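Local structure of hypoxanthine phosphoribosyltransferase (Leishmania donovani, 7CMJ) at residues Q32-T37 and I180-D185; A93-T98 and G104-L109. The protein transfers the 5-phosphoribosyl group of phosphoribosylpyrophosphate to hypoxanthine or guanine, making IMP or GMP in the purine salvage pathway. One frame throughout, in Å; residues are numbered along the deposited sequence.

Contact 1 of 2, residues Q32-T37 and I180-D185; sequences QVWAAT and IGYGMD. With MG (magnesium ion), chain C.
Tyr182 reaches from a loop turn to the flank of helix 30-47, where Val33 lies over one face of its ring and Trp34 near the hydroxyl; the CA atoms of Val33 and Tyr182 stay 9.2 Å apart, so side chains alone make the contact. The tyrosine sits at the second position of a type I' turn from Gly181 to Met184, closed by backbone bonds between these two residues in both directions. From CB, CG lies opposite the backbone N (chi1 -157°), which sends the ring off the turn toward the helix. Around the side chain lie Ile70 and Phe71 of helix 69-81, Leu154 and Ile196. Further out, CE2 lies 3.9 Å and CZ 3.8 Å from Val33 CG1, a methyl that sits over one ring face in a CH-pi contact, displaced toward the rim. At the tip, OH comes close to the plane of the Trp34 indole, 4.1 Å from its CD1. The hydroxyl does not bond to the indole: Tyr182 OH and Trp34 NE1 both hydrogen-bond to OD1 of Asp74. One helical turn further along, Thr37 OG1 bonds to Val33 O at 2.9 Å, from above the carbonyl plane, while Thr37 N also bonds to that oxygen. Just after the turn, Asp185 binds magnesium through OD1 at 2.2 Å alongside three waters; its OD2 accepts from Glu188 N. Asp185 is probably also part of the GMP site, as in a near-identical protein. The chemistry thus divides: across the contact it is apolar and aromatic, and the two polar ends, Tyr182 OH and Trp34 NE1, share one carboxylate oxygen of Asp74, whose negative charge both bonds would probably stabilise.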
# COMPACT_ATOMS: atom_id res chain seq x y z
N GLN A 32 -28.67 20.41 -8.08
CA GLN A 32 -27.84 21.29 -8.88
C GLN A 32 -26.56 20.58 -9.32
O GLN A 32 -26.11 20.73 -10.46
CB GLN A 32 -27.52 22.56 -8.10
CG GLN A 32 -28.70 23.51 -7.97
CD GLN A 32 -28.42 24.70 -7.06
OE1 GLN A 32 -27.42 24.71 -6.32
NE2 GLN A 32 -29.29 25.71 -7.12
N VAL A 33 -25.96 19.79 -8.43
CA VAL A 33 -24.73 19.11 -8.76
C VAL A 33 -24.96 18.09 -9.87
O VAL A 33 -24.19 18.01 -10.84
CB VAL A 33 -24.13 18.46 -7.50
CG1 VAL A 33 -23.00 17.53 -7.87
CG2 VAL A 33 -23.69 19.53 -6.51
N TRP A 34 -26.03 17.29 -9.76
CA TRP A 34 -26.32 16.29 -10.78
C TRP A 34 -26.48 16.94 -12.15
O TRP A 34 -25.81 16.55 -13.11
CB TRP A 34 -27.59 15.51 -10.42
CG TRP A 34 -27.43 14.55 -9.29
CD1 TRP A 34 -26.25 14.04 -8.81
CD2 TRP A 34 -28.47 13.97 -8.48
NE1 TRP A 34 -26.50 13.18 -7.76
CE2 TRP A 34 -27.85 13.13 -7.54
CE3 TRP A 34 -29.86 14.10 -8.46
CZ2 TRP A 34 -28.57 12.42 -6.58
CZ3 TRP A 34 -30.56 13.40 -7.52
CH2 TRP A 34 -29.93 12.57 -6.59
N ALA A 35 -27.35 17.95 -12.24
CA ALA A 35 -27.57 18.67 -13.49
C ALA A 35 -26.26 19.17 -14.08
O ALA A 35 -26.03 19.05 -15.29
CB ALA A 35 -28.53 19.83 -13.25
N ALA A 36 -25.39 19.75 -13.25
CA ALA A 36 -24.08 20.15 -13.75
C ALA A 36 -23.29 18.94 -14.24
O ALA A 36 -22.62 19.01 -15.28
CB ALA A 36 -23.30 20.89 -12.66
N THR A 37 -23.35 17.83 -13.51
CA THR A 37 -22.53 16.69 -13.88
C THR A 37 -23.06 16.02 -15.14
O THR A 37 -22.29 15.58 -16.00
CB THR A 37 -22.44 15.71 -12.72
OG1 THR A 37 -21.95 16.40 -11.57
CG2 THR A 37 -21.49 14.58 -13.03
N ILE A 180 -18.22 21.11 2.79
CA ILE A 180 -18.48 19.78 3.29
C ILE A 180 -19.55 19.16 2.40
O ILE A 180 -20.18 19.83 1.59
CB ILE A 180 -18.93 19.79 4.77
CG1 ILE A 180 -20.02 20.83 4.97
CG2 ILE A 180 -17.79 20.16 5.66
CD1 ILE A 180 -20.57 20.80 6.35
N GLY A 181 -19.73 17.85 2.56
CA GLY A 181 -20.78 17.14 1.87
C GLY A 181 -20.33 16.56 0.55
O GLY A 181 -19.25 16.85 0.04
N TYR A 182 -21.21 15.73 -0.02
CA TYR A 182 -20.98 15.11 -1.33
C TYR A 182 -19.59 14.48 -1.40
O TYR A 182 -18.84 14.68 -2.35
CB TYR A 182 -21.21 16.11 -2.47
CG TYR A 182 -21.54 15.44 -3.80
CD1 TYR A 182 -22.79 14.87 -4.03
CD2 TYR A 182 -20.59 15.37 -4.83
CE1 TYR A 182 -23.10 14.25 -5.23
CE2 TYR A 182 -20.88 14.75 -6.04
CZ TYR A 182 -22.15 14.19 -6.23
OH TYR A 182 -22.46 13.57 -7.43
N GLY A 183 -19.25 13.72 -0.37
CA GLY A 183 -17.96 13.07 -0.29
C GLY A 183 -16.88 13.86 0.41
O GLY A 183 -15.94 13.26 0.94
N MET A 184 -16.99 15.18 0.43
CA MET A 184 -15.95 16.02 1.01
C MET A 184 -16.17 16.20 2.51
O MET A 184 -17.30 16.18 2.99
CB MET A 184 -15.89 17.37 0.30
CG MET A 184 -15.61 17.22 -1.18
SD MET A 184 -15.88 18.73 -2.11
CE MET A 184 -17.67 18.84 -2.05
N ASP A 185 -15.07 16.39 3.24
CA ASP A 185 -15.04 16.17 4.67
C ASP A 185 -14.61 17.42 5.44
O ASP A 185 -13.96 18.33 4.92
CB ASP A 185 -14.10 15.01 5.06
CG ASP A 185 -12.63 15.43 5.12
OD1 ASP A 185 -12.08 15.87 4.08
OD2 ASP A 185 -12.02 15.32 6.21
MG MG C . -10.09 16.35 3.42
O HOH W 1 -8.75 15.84 5.26
O HOH W 2 -10.90 18.67 3.67
O HOH W 3 -11.63 16.69 1.78

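Contact 2 of 2, residues A93-T98 and G104-L109; sequences ASSYGT and GQVRML
Ser94 and Arg107 form the hydrogen-bonded pair of an antiparallel beta hairpin, whose strands 86-94 and 107-110 lie at one edge of the mixed phosphoribosyltransferase sheet. The paired backbone is tight. Ser94 N donates to Arg107 O at 2.9 Å, and Arg107 N returns a bond of 3.0 Å to Ser94 O. Beside it comes the non-hydrogen-bonded pair Ala93-Met108; on the face of these two residues, Ala93 CB touches Val106 CG2 at 3.5 Å and, less closely, Met108 SD. Val106 and Met108 continue this apolar layer onto helix 131-142, through Leu137 and Phe140. On the other face, Leu109 CD1 reaches Ser94 CB at 3.9 Å. Tyr96 is packed too: with CG beside the backbone N (chi1 -67°), it lays its ring against the 105-107 backbone. Its CD2 edge meets Gln105 O at 3.5 Å, and the ring meets the Val106-Arg107 peptide obliquely. The polar ends serve the tetramer, Tyr96 OH bonding to Val112 O and Arg107 NE to Asp111 O of a neighbouring subunit. The loose side is exposed Ser95, whose OG comes no nearer than 4.4 Å, to Val106 CG1. Ser95-Tyr96 probably correspond to the start of the flexible active-site loop of this family. Here one water bridges the two segments, 2.9 Å from Tyr96 N and 3.1 Å from Gln105 O.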
# COMPACT_ATOMS: atom_id res chain seq x y z
N ALA A 93 -3.27 8.67 -1.64
CA ALA A 93 -1.95 9.20 -1.33
C ALA A 93 -2.00 9.96 -0.01
O ALA A 93 -2.99 10.64 0.30
CB ALA A 93 -1.44 10.09 -2.44
N SER A 94 -0.94 9.81 0.76
CA SER A 94 -0.78 10.50 2.02
C SER A 94 0.20 11.65 1.83
O SER A 94 1.13 11.55 1.02
CB SER A 94 -0.32 9.50 3.10
OG SER A 94 0.55 10.07 4.07
N SER A 95 -0.03 12.76 2.51
CA SER A 95 0.90 13.88 2.43
C SER A 95 2.13 13.62 3.28
O SER A 95 2.09 12.86 4.26
CB SER A 95 0.24 15.17 2.90
OG SER A 95 -0.66 15.62 1.91
N TYR A 96 3.23 14.27 2.92
CA TYR A 96 4.46 14.14 3.71
C TYR A 96 4.54 15.27 4.73
O TYR A 96 4.01 16.37 4.53
CB TYR A 96 5.71 14.15 2.81
CG TYR A 96 5.88 12.94 1.91
CD1 TYR A 96 6.41 11.75 2.38
CD2 TYR A 96 5.51 13.01 0.56
CE1 TYR A 96 6.57 10.65 1.53
CE2 TYR A 96 5.67 11.93 -0.28
CZ TYR A 96 6.19 10.75 0.21
OH TYR A 96 6.33 9.67 -0.65
N GLY A 97 5.22 14.99 5.84
CA GLY A 97 5.33 15.98 6.89
C GLY A 97 6.18 17.19 6.53
O GLY A 97 5.97 18.28 7.06
N THR A 98 7.16 17.01 5.64
CA THR A 98 8.13 18.06 5.36
C THR A 98 8.90 17.69 4.09
O THR A 98 8.75 16.59 3.55
CB THR A 98 9.10 18.26 6.54
N GLY A 104 5.36 18.87 -4.82
CA GLY A 104 4.04 18.40 -4.50
C GLY A 104 3.91 16.90 -4.42
O GLY A 104 2.80 16.37 -4.54
N GLN A 105 5.02 16.19 -4.21
CA GLN A 105 4.95 14.74 -4.20
C GLN A 105 4.15 14.26 -2.99
O GLN A 105 4.08 14.92 -1.95
CB GLN A 105 6.34 14.12 -4.21
CG GLN A 105 7.22 14.52 -3.04
CD GLN A 105 8.65 14.08 -3.22
OE1 GLN A 105 9.06 13.02 -2.76
NE2 GLN A 105 9.41 14.88 -3.93
N VAL A 106 3.50 13.11 -3.17
CA VAL A 106 2.75 12.45 -2.13
C VAL A 106 3.09 10.98 -2.16
O VAL A 106 3.46 10.42 -3.20
CB VAL A 106 1.22 12.66 -2.29
CG1 VAL A 106 0.85 14.06 -1.88
CG2 VAL A 106 0.81 12.40 -3.74
N ARG A 107 2.94 10.34 -1.00
CA ARG A 107 3.22 8.92 -0.89
C ARG A 107 2.01 8.13 -1.38
O ARG A 107 0.95 8.14 -0.75
CB ARG A 107 3.58 8.57 0.55
CG ARG A 107 3.86 7.11 0.78
CD ARG A 107 4.10 6.84 2.24
NE ARG A 107 4.94 5.65 2.45
CZ ARG A 107 5.45 5.30 3.62
NH1 ARG A 107 5.21 6.04 4.69
NH2 ARG A 107 6.21 4.21 3.72
N MET A 108 2.18 7.46 -2.52
CA MET A 108 1.17 6.54 -3.01
C MET A 108 0.96 5.41 -2.00
O MET A 108 1.89 4.66 -1.70
CB MET A 108 1.60 5.97 -4.35
CG MET A 108 0.43 5.68 -5.26
SD MET A 108 -0.72 7.09 -5.46
CE MET A 108 0.33 8.46 -6.03
N LEU A 109 -0.27 5.29 -1.49
CA LEU A 109 -0.67 4.15 -0.69
C LEU A 109 -1.47 3.13 -1.48
O LEU A 109 -1.54 1.96 -1.07
CB LEU A 109 -1.49 4.58 0.53
CG LEU A 109 -0.95 5.75 1.35
CD1 LEU A 109 -1.82 5.97 2.56
CD2 LEU A 109 0.50 5.50 1.75
O HOH W 4 3.11 16.16 0.71

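How the contacts relate
From the N terminus, the chain first enters contact 1 on helix 30-47 and returns to it only after 142 residues, in the loop that follows strand 179-180. All seven strands of the mixed sheet lie inside this long loop. Contact 2 is nested within it: strand 86-94 runs out to 93-98, five residues turn the chain, and 104-109 leads into strand 107-110. The first closure therefore ties the N-terminal helix to the late 180-185 turn, while the second is local and finishes one edge of the sheet. Their centres are 26 Å apart and their nearest atoms about 11 Å, so the two do not touch.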